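PDB 6KR5: cysteine synthase 3 from Entamoeba histolytica, which catalyses the formation of L-cysteine from O-acetyl-L-serine and sulfide, using pyridoxal-5'-phosphate as cofactor. Local coordinates for residues 72-77 with 162-167; 115-120 with 125-130; 175-180 with 205-210; 215-218 with 224-227. One frame throughout, in Å; residues are numbered along the deposited sequence.

Contact 1: 72-77 with 162-167; sequences DGRLKP and NPDNTA
Arg74 and Asp164 meet in a salt bridge, the one direct link between the loop 72-77 and the segment 162-167. From CB the arginine chain sets out with CG anti to the carbonyl carbon (chi1 -77°), and its side chain packs on Phe155 of strand 154-156 and on Gln68 as it goes. The chain bends at chi3, about the CG-CD bond, and the guanidinium follows. Arg74 NE makes a weak bond to Asp72 OD2, at 3.5 Å. Beyond CZ, NH2 does most of the work. Arg74 NH2 donates to Asp72 OD2 at 2.8 Å, almost straight and in the guanidinium plane, although that oxygen is met from above its own carboxylate. Arg74 NH2 also donates to Asp164 OD2 at 2.9 Å, on the syn lone pair, with the oxygen tilted somewhat from the guanidinium plane. Arg74 NH1 donates a hydrogen bond to a water at 3.2 Å, which also accepts from Asn162 ND2 and donates to Asp164 OD2. The two acidic oxygens, Asp72 OD2 and Asp164 OD2, stay 5.0 Å apart, and the shared cation probably offsets their repulsion. Asp164 is itself tied down by its backbone: Asp164 N donates to Asn162 OD1 at 2.8 Å, the N-cap bond of helix 163-167. The arrangement is a three-residue salt-bridge network between two helix ends, joining the Schellman motif at Gly73, which closes helix 58-72, to the Asn162 N-cap of helix 163-167.

Contact 2: 115-120 with 125-130; sequences ERQMIM and ANLVLS
Leu127 reaches from its strand into the side of helix 115-120 and is touched there by two residues one turn apart. Leu127 CD1 lies against Gln117 O at 3.6 Å and Gln117 CB at 3.7 Å, while Leu127 CD2 meets Met120 CE at 3.9 Å, the two side chains crossing at about a right angle. The bend at chi3 (-60°) turns the methionine methyl back toward the leucine. Farther along the strand, both methyls of Leu129 rest at 3.7 Å from Gln117 OE1, whereas the amide nitrogen of that glutamine is engaged by the backbone oxygens of Met112 and Ser110, which fix its tip. At the other end the chain closes on itself: Ala125 N donates to Met120 O at 3.1 Å, and Ala125 CB packs 4.0 Å from Met120 CB. Behind this first shell, Met108 of strand 104-109 touches Gln117, Met120 and Leu129, and Cys94 of helix 88-100 backs Met120 and Ala125. Helix segment 115-120 and strand 126-130 run roughly antiparallel (148°), their axes 9.3 Å apart at closest approach. They end the beta-alpha-beta unit 104-109, 114-122, 126-130, whose final strand edges a four-stranded parallel sheet and hydrogen-bonds to strand 104-109.

Contact 3: 175-180 with 205-210; sequences EIWEDT and KKKKKG
A CH-pi contact between Trp177 and Lys207 joins the C-terminal ends of helices 169-179 and 195-207 at the protein surface. The two helices come before and after strand 186-190 in the chain, within the alternating alpha/beta fold built round the mixed sheet. No hydrogen bond crosses between the segments; the contact is made mainly by aliphatic lysine carbons against the indole. Trp177 CG stands anti to the backbone N (chi1 -173°), which carries the ring toward the lysines. Lys207 lies extended over one face: its CD sits 3.7 Å from the centroid of the five-membered ring and only 9° off the normal, while CB covers the six-membered part, 4.0 Å from Trp177 CH2. Lys207 NZ passes beyond the pyrrole end, 3.9 Å from Trp177 CD1. Lys207 also touches a crystal neighbour, so its pose may owe something to the lattice. Lys208 comes obliquely to the benzo end, with an extended chain whose ammonium is anchored by the backbone oxygens of Gly182 and Val184. That anchorage probably keeps its carbons there: Lys208 CB is 3.7 Å from Trp177 CZ3, and Lys208 CD lies at the ring edge, in its plane, 3.9 Å from Trp177 CZ3.

Contact 4: 215-218 with 224-227; sequences AVEP and LSGK
The carboxylate of Glu217 is the flat group here: the amides of Leu224 and Ser225 and the serine hydroxyl meet it near its edge, and the Leu224 side chain lies off one face. Leu224 N donates a hydrogen bond to the syn lone pair of Glu217 OE1 at 2.8 Å. Ser225 N reaches OE2 of Glu217 at 3.0 Å, also on the syn side and 15° out of the carboxylate plane. The hydroxyl Ser225 OG donates to that same Glu217 OE2 at 2.8 Å, arriving nearly in line with the C-O bond. Off one side of the plane lie Leu224 CB, 3.2 Å from Glu217 OE1, and Leu224 CG, 3.3 Å from it, so the leucine stem lies over the oxygen that its own amide binds. The glutamate gets there with CG set between the backbone N and the carbonyl carbon (chi1 60°) and an extended chain beyond, pushing the carboxylate out from strand 215-218 toward the loop 224-227. Ser225 OG is anti to its carbonyl carbon, which brings hydroxyl and amide of one residue onto a single acceptor. A looser apolar touch, Ala215 CB to Leu224 CD1, lies on the same side of the strand, and Ile254 of the neighbouring strand 253-257 packs against Glu217, Leu224 and Ser225. Two successive backbone amides and a hydroxyl thus clasp a buried carboxylate. With three donors on it and no cation bonded to it within the two segments, the glutamate is probably ionised and its charge stabilised by the N-H and O-H dipoles; these bonds tie the loop after strand 212-218 to that strand.

Contacts 2 and 3 lie at the surface, on opposite sides of the chain's centre, and residues of their segments touch the second subunit; contacts 1 and 4 are partly buried. Contact 2 belongs to the four-stranded parallel sheet, and the loop of contact 1 leads into strand 80-84 of that sheet. Contact 4 has a strand of the six-stranded mixed sheet; contact 3 joins helices that flank strand 186-190 of that sheet in sequence. Helix 163-167 of contact 1 is followed by helix 169-179 of contact 3. Chemistry varies accordingly: charge pairing in contact 1, apolar packing plus one backbone hydrogen bond in contact 2, lysine over indole in contact 3, a carboxylate held by neutral donors in contact 4.

Contact 1: 72-77 with 162-167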
# COMPACT_ATOMS: atom_id res chain seq x y z
N ASP B 72 7.12 -25.27 -14.72
CA ASP B 72 8.22 -25.97 -15.37
C ASP B 72 8.63 -27.25 -14.65
O ASP B 72 9.42 -28.03 -15.21
CB ASP B 72 9.46 -25.07 -15.45
CG ASP B 72 9.27 -23.89 -16.37
OD1 ASP B 72 8.21 -23.78 -17.03
OD2 ASP B 72 10.20 -23.05 -16.44
N GLY B 73 8.13 -27.48 -13.44
CA GLY B 73 8.58 -28.61 -12.66
C GLY B 73 9.88 -28.39 -11.93
O GLY B 73 10.40 -29.33 -11.32
N ARG B 74 10.42 -27.17 -11.94
CA ARG B 74 11.63 -26.89 -11.18
C ARG B 74 11.35 -26.75 -9.69
O ARG B 74 12.27 -26.92 -8.88
CB ARG B 74 12.31 -25.63 -11.71
CG ARG B 74 13.07 -25.89 -13.00
CD ARG B 74 13.69 -24.61 -13.54
NE ARG B 74 12.69 -23.73 -14.13
CZ ARG B 74 12.45 -22.49 -13.72
NH1 ARG B 74 13.15 -21.96 -12.72
NH2 ARG B 74 11.52 -21.77 -14.32
N LEU B 75 10.11 -26.43 -9.34
CA LEU B 75 9.64 -26.43 -7.96
C LEU B 75 8.53 -27.46 -7.87
O LEU B 75 7.55 -27.39 -8.62
CB LEU B 75 9.13 -25.03 -7.57
CG LEU B 75 8.77 -24.75 -6.11
CD1 LEU B 75 9.90 -25.10 -5.16
CD2 LEU B 75 8.36 -23.29 -5.96
N LYS B 76 8.70 -28.45 -6.99
CA LYS B 76 7.79 -29.57 -6.82
C LYS B 76 7.45 -29.74 -5.35
O LYS B 76 8.24 -29.35 -4.48
CB LYS B 76 8.42 -30.87 -7.35
CG LYS B 76 8.25 -31.07 -8.86
CD LYS B 76 9.20 -32.12 -9.41
CE LYS B 76 10.66 -31.75 -9.17
NZ LYS B 76 11.54 -32.25 -10.27
N PRO B 77 6.29 -30.31 -5.04
CA PRO B 77 5.93 -30.53 -3.64
C PRO B 77 7.04 -31.25 -2.88
O PRO B 77 7.69 -32.17 -3.40
CB PRO B 77 4.66 -31.38 -3.74
CG PRO B 77 4.05 -30.97 -5.03
CD PRO B 77 5.20 -30.68 -5.96
N ASN B 162 17.69 -14.64 -12.58
CA ASN B 162 16.59 -15.49 -12.99
C ASN B 162 15.82 -14.85 -14.13
O ASN B 162 15.24 -13.76 -13.94
CB ASN B 162 15.66 -15.73 -11.79
CG ASN B 162 14.67 -16.85 -12.04
OD1 ASN B 162 14.24 -17.07 -13.18
ND2 ASN B 162 14.29 -17.56 -10.98
N PRO B 163 15.72 -15.48 -15.30
CA PRO B 163 14.94 -14.88 -16.39
C PRO B 163 13.47 -14.74 -16.07
O PRO B 163 12.77 -13.98 -16.76
CB PRO B 163 15.18 -15.84 -17.57
CG PRO B 163 15.56 -17.13 -16.93
CD PRO B 163 16.35 -16.75 -15.71
N ASP B 164 12.96 -15.47 -15.07
CA ASP B 164 11.56 -15.32 -14.68
C ASP B 164 11.32 -14.03 -13.90
O ASP B 164 10.18 -13.60 -13.77
CB ASP B 164 11.10 -16.53 -13.88
CG ASP B 164 11.23 -17.82 -14.67
OD1 ASP B 164 11.08 -17.77 -15.91
OD2 ASP B 164 11.49 -18.87 -14.06
N ASN B 165 12.39 -13.41 -13.40
CA ASN B 165 12.31 -12.03 -12.91
C ASN B 165 12.01 -11.09 -14.07
O ASN B 165 10.96 -10.43 -14.10
CB ASN B 165 13.63 -11.69 -12.19
CG ASN B 165 13.76 -10.22 -11.79
OD1 ASN B 165 13.01 -9.36 -12.23
ND2 ASN B 165 14.75 -9.95 -10.93
N THR B 166 12.91 -11.04 -15.05
CA THR B 166 12.73 -10.20 -16.23
C THR B 166 11.37 -10.43 -16.90
O THR B 166 10.69 -9.47 -17.28
CB THR B 166 13.87 -10.49 -17.20
OG1 THR B 166 15.09 -10.47 -16.47
CG2 THR B 166 13.93 -9.47 -18.33
N ALA B 167 10.97 -11.69 -17.02
CA ALA B 167 9.75 -12.04 -17.73
C ALA B 167 8.49 -11.51 -17.05
O ALA B 167 7.46 -11.34 -17.72
CB ALA B 167 9.66 -13.56 -17.88
O HOH W 1 11.91 -19.24 -11.59

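Contact 2: 115-120 with 125-130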
# COMPACT_ATOMS: atom_id res chain seq x y z
N GLU B 115 11.75 -4.64 10.32
CA GLU B 115 10.35 -4.53 9.91
C GLU B 115 10.04 -5.50 8.78
O GLU B 115 8.99 -6.16 8.80
CB GLU B 115 10.03 -3.10 9.49
CG GLU B 115 10.26 -2.08 10.58
CD GLU B 115 10.02 -0.66 10.11
OE1 GLU B 115 10.57 -0.29 9.05
OE2 GLU B 115 9.28 0.09 10.80
N ARG B 116 10.94 -5.62 7.81
CA ARG B 116 10.71 -6.59 6.73
C ARG B 116 10.78 -8.01 7.26
O ARG B 116 10.05 -8.88 6.77
CB ARG B 116 11.73 -6.39 5.60
CG ARG B 116 11.37 -5.27 4.66
CD ARG B 116 12.22 -5.38 3.40
NE ARG B 116 11.98 -4.30 2.45
CZ ARG B 116 12.53 -3.09 2.55
NH1 ARG B 116 13.35 -2.81 3.57
NH2 ARG B 116 12.27 -2.17 1.64
N GLN B 117 11.65 -8.26 8.24
CA GLN B 117 11.64 -9.54 8.95
C GLN B 117 10.26 -9.86 9.48
O GLN B 117 9.78 -10.99 9.35
CB GLN B 117 12.62 -9.52 10.12
CG GLN B 117 14.04 -9.69 9.75
CD GLN B 117 14.94 -9.82 10.95
OE1 GLN B 117 14.62 -10.54 11.91
NE2 GLN B 117 16.08 -9.13 10.92
N MET B 118 9.64 -8.88 10.12
CA MET B 118 8.32 -9.10 10.70
C MET B 118 7.29 -9.36 9.61
O MET B 118 6.43 -10.24 9.76
CB MET B 118 7.94 -7.89 11.55
CG MET B 118 6.59 -7.95 12.20
SD MET B 118 6.38 -6.50 13.27
CE MET B 118 7.70 -6.76 14.45
N ILE B 119 7.36 -8.63 8.50
CA ILE B 119 6.43 -8.88 7.39
C ILE B 119 6.60 -10.29 6.87
O ILE B 119 5.63 -11.04 6.69
CB ILE B 119 6.61 -7.84 6.27
CG1 ILE B 119 6.19 -6.44 6.70
CG2 ILE B 119 5.82 -8.26 5.02
CD1 ILE B 119 6.59 -5.40 5.67
N MET B 120 7.86 -10.70 6.62
CA MET B 120 8.09 -12.02 6.06
C MET B 120 7.70 -13.12 7.04
O MET B 120 7.04 -14.10 6.66
CB MET B 120 9.56 -12.14 5.64
CG MET B 120 9.87 -11.28 4.42
SD MET B 120 11.58 -11.45 3.93
CE MET B 120 12.33 -10.89 5.44
N ALA B 125 7.27 -17.15 6.59
CA ALA B 125 8.63 -17.44 6.16
C ALA B 125 9.44 -18.05 7.29
O ALA B 125 9.21 -17.77 8.47
CB ALA B 125 9.33 -16.17 5.69
N ASN B 126 10.39 -18.91 6.92
CA ASN B 126 11.42 -19.36 7.84
C ASN B 126 12.62 -18.44 7.67
O ASN B 126 13.33 -18.52 6.66
CB ASN B 126 11.79 -20.82 7.58
CG ASN B 126 10.58 -21.74 7.61
OD1 ASN B 126 10.09 -22.18 6.57
ND2 ASN B 126 10.10 -22.04 8.81
N LEU B 127 12.83 -17.55 8.63
CA LEU B 127 13.96 -16.64 8.58
C LEU B 127 15.22 -17.35 9.06
O LEU B 127 15.24 -17.94 10.15
CB LEU B 127 13.70 -15.40 9.43
CG LEU B 127 12.58 -14.53 8.89
CD1 LEU B 127 12.57 -13.22 9.66
CD2 LEU B 127 12.74 -14.27 7.41
N VAL B 128 16.26 -17.28 8.25
CA VAL B 128 17.58 -17.78 8.60
C VAL B 128 18.42 -16.55 8.87
O VAL B 128 18.87 -15.88 7.93
CB VAL B 128 18.17 -18.67 7.50
CG1 VAL B 128 19.54 -19.16 7.92
CG2 VAL B 128 17.25 -19.85 7.24
N LEU B 129 18.61 -16.23 10.15
CA LEU B 129 19.26 -15.00 10.58
C LEU B 129 20.72 -15.30 10.87
O LEU B 129 21.03 -15.95 11.88
CB LEU B 129 18.58 -14.42 11.82
CG LEU B 129 17.10 -14.10 11.69
CD1 LEU B 129 16.58 -13.50 12.99
CD2 LEU B 129 16.88 -13.16 10.52
N SER B 130 21.60 -14.83 10.00
CA SER B 130 23.03 -14.92 10.28
C SER B 130 23.43 -13.86 11.31
O SER B 130 22.65 -12.96 11.65
CB SER B 130 23.83 -14.76 9.00
OG SER B 130 23.33 -13.69 8.22

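Contact 3: 175-180 with 205-210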
# COMPACT_ATOMS: atom_id res chain seq x y z
N GLU B 175 1.15 -2.92 -19.69
CA GLU B 175 0.38 -1.89 -19.01
C GLU B 175 0.80 -0.49 -19.47
O GLU B 175 -0.06 0.37 -19.71
CB GLU B 175 0.53 -2.03 -17.50
CG GLU B 175 -0.09 -3.30 -16.95
CD GLU B 175 0.45 -3.68 -15.59
OE1 GLU B 175 0.80 -2.77 -14.82
OE2 GLU B 175 0.49 -4.89 -15.29
N ILE B 176 2.10 -0.24 -19.58
CA ILE B 176 2.56 1.06 -20.07
C ILE B 176 2.11 1.27 -21.50
O ILE B 176 1.65 2.36 -21.87
CB ILE B 176 4.08 1.19 -19.93
CG1 ILE B 176 4.48 1.19 -18.45
CG2 ILE B 176 4.57 2.46 -20.63
CD1 ILE B 176 5.94 0.88 -18.23
N TRP B 177 2.25 0.24 -22.33
CA TRP B 177 1.85 0.35 -23.73
C TRP B 177 0.37 0.70 -23.85
O TRP B 177 -0.01 1.63 -24.57
CB TRP B 177 2.16 -0.94 -24.47
CG TRP B 177 1.91 -0.82 -25.94
CD1 TRP B 177 0.91 -1.40 -26.65
CD2 TRP B 177 2.67 -0.03 -26.86
NE1 TRP B 177 1.00 -1.04 -27.98
CE2 TRP B 177 2.08 -0.20 -28.13
CE3 TRP B 177 3.80 0.79 -26.74
CZ2 TRP B 177 2.58 0.43 -29.27
CZ3 TRP B 177 4.29 1.41 -27.87
CH2 TRP B 177 3.68 1.23 -29.12
N GLU B 178 -0.48 -0.03 -23.13
CA GLU B 178 -1.91 0.19 -23.23
C GLU B 178 -2.31 1.53 -22.60
O GLU B 178 -3.09 2.29 -23.19
CB GLU B 178 -2.67 -0.95 -22.55
CG GLU B 178 -2.62 -2.28 -23.30
CD GLU B 178 -3.48 -2.30 -24.54
OE1 GLU B 178 -4.53 -1.62 -24.55
OE2 GLU B 178 -3.12 -3.01 -25.51
N ASP B 179 -1.80 1.83 -21.40
CA ASP B 179 -2.22 3.04 -20.71
C ASP B 179 -1.83 4.30 -21.49
O ASP B 179 -2.57 5.29 -21.49
CB ASP B 179 -1.64 3.08 -19.30
CG ASP B 179 -2.28 2.06 -18.37
OD1 ASP B 179 -3.31 1.47 -18.74
OD2 ASP B 179 -1.76 1.87 -17.25
N THR B 180 -0.66 4.29 -22.16
CA THR B 180 -0.24 5.46 -22.94
C THR B 180 -0.71 5.40 -24.38
O THR B 180 -0.35 6.30 -25.15
CB THR B 180 1.29 5.65 -22.92
OG1 THR B 180 1.93 4.57 -23.61
CG2 THR B 180 1.82 5.74 -21.48
N LYS B 205 10.51 -1.94 -26.63
CA LYS B 205 11.22 -1.74 -27.89
C LYS B 205 10.73 -2.69 -28.97
O LYS B 205 10.81 -2.37 -30.16
CB LYS B 205 12.73 -1.87 -27.68
CG LYS B 205 13.41 -0.56 -27.31
CD LYS B 205 14.88 -0.76 -26.94
CE LYS B 205 15.57 0.60 -26.81
NZ LYS B 205 16.95 0.51 -26.27
N LYS B 206 10.13 -3.80 -28.58
CA LYS B 206 9.57 -4.72 -29.60
C LYS B 206 8.37 -4.03 -30.25
O LYS B 206 8.14 -4.23 -31.43
CB LYS B 206 9.09 -6.01 -28.95
CG LYS B 206 10.02 -7.19 -29.09
CD LYS B 206 9.39 -8.52 -28.76
CE LYS B 206 9.70 -8.94 -27.34
NZ LYS B 206 11.13 -9.30 -27.17
N LYS B 207 7.64 -3.25 -29.47
CA LYS B 207 6.46 -2.58 -30.00
C LYS B 207 6.78 -1.25 -30.66
O LYS B 207 6.08 -0.83 -31.59
CB LYS B 207 5.43 -2.37 -28.87
CG LYS B 207 4.69 -3.67 -28.52
CD LYS B 207 3.96 -3.60 -27.18
CE LYS B 207 3.28 -4.94 -26.86
NZ LYS B 207 2.41 -4.87 -25.64
N LYS B 208 7.85 -0.58 -30.23
CA LYS B 208 8.16 0.77 -30.69
C LYS B 208 9.67 0.94 -30.56
O LYS B 208 10.17 1.16 -29.45
CB LYS B 208 7.38 1.79 -29.86
CG LYS B 208 7.50 3.24 -30.29
CD LYS B 208 6.58 4.11 -29.43
CE LYS B 208 6.80 5.58 -29.65
NZ LYS B 208 5.80 6.40 -28.90
N LYS B 209 10.38 0.82 -31.69
CA LYS B 209 11.83 0.68 -31.65
C LYS B 209 12.51 1.92 -31.07
O LYS B 209 13.59 1.80 -30.46
CB LYS B 209 12.36 0.40 -33.06
CG LYS B 209 12.10 -1.01 -33.56
CD LYS B 209 13.07 -2.01 -32.94
CE LYS B 209 12.67 -3.45 -33.23
NZ LYS B 209 11.32 -3.76 -32.68
N GLY B 210 11.92 3.09 -31.24
CA GLY B 210 12.51 4.34 -30.81
C GLY B 210 12.36 4.69 -29.35
O GLY B 210 12.76 5.79 -28.96

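Contact 4: 215-218 with 224-227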
# COMPACT_ATOMS: atom_id res chain seq x y z
N ALA B 215 18.52 3.89 -17.58
CA ALA B 215 18.81 3.20 -16.33
C ALA B 215 19.37 4.19 -15.31
O ALA B 215 20.15 5.07 -15.67
CB ALA B 215 19.82 2.07 -16.56
N VAL B 216 18.98 4.03 -14.04
CA VAL B 216 19.37 4.94 -12.97
C VAL B 216 20.12 4.17 -11.90
O VAL B 216 19.71 3.07 -11.51
CB VAL B 216 18.13 5.64 -12.38
CG1 VAL B 216 18.51 6.63 -11.26
CG2 VAL B 216 17.35 6.33 -13.48
N GLU B 217 21.22 4.74 -11.43
CA GLU B 217 22.01 4.09 -10.39
C GLU B 217 22.56 5.16 -9.45
O GLU B 217 22.60 6.34 -9.80
CB GLU B 217 23.15 3.25 -10.99
CG GLU B 217 24.16 4.01 -11.83
CD GLU B 217 25.29 3.12 -12.33
OE1 GLU B 217 25.35 1.93 -11.95
OE2 GLU B 217 26.14 3.62 -13.10
N PRO B 218 22.97 4.77 -8.24
CA PRO B 218 23.53 5.77 -7.32
C PRO B 218 24.85 6.34 -7.83
O PRO B 218 25.73 5.60 -8.29
CB PRO B 218 23.75 4.99 -6.01
CG PRO B 218 22.96 3.70 -6.17
CD PRO B 218 22.96 3.42 -7.64
N LEU B 224 27.30 0.46 -13.35
CA LEU B 224 26.91 0.36 -14.75
C LEU B 224 27.69 1.34 -15.60
O LEU B 224 27.98 1.06 -16.77
CB LEU B 224 25.41 0.61 -14.90
CG LEU B 224 24.51 -0.35 -14.13
CD1 LEU B 224 23.08 0.10 -14.29
CD2 LEU B 224 24.67 -1.77 -14.63
N SER B 225 28.07 2.49 -15.03
CA SER B 225 28.91 3.48 -15.70
C SER B 225 30.38 3.10 -15.69
O SER B 225 31.20 3.85 -16.22
CB SER B 225 28.72 4.84 -15.03
OG SER B 225 27.36 5.22 -15.04
N GLY B 226 30.73 1.95 -15.10
CA GLY B 226 32.11 1.49 -15.01
C GLY B 226 32.89 1.97 -13.82
O GLY B 226 34.10 1.71 -13.74
N LYS B 227 32.25 2.67 -12.87
CA LYS B 227 32.90 3.15 -11.66
C LYS B 227 32.92 2.06 -10.59
O LYS B 227 32.13 1.12 -10.64
CB LYS B 227 32.19 4.40 -11.15
CG LYS B 227 32.18 5.52 -12.17
CD LYS B 227 31.65 6.81 -11.59
CE LYS B 227 32.00 7.99 -12.48
NZ LYS B 227 31.87 7.65 -13.93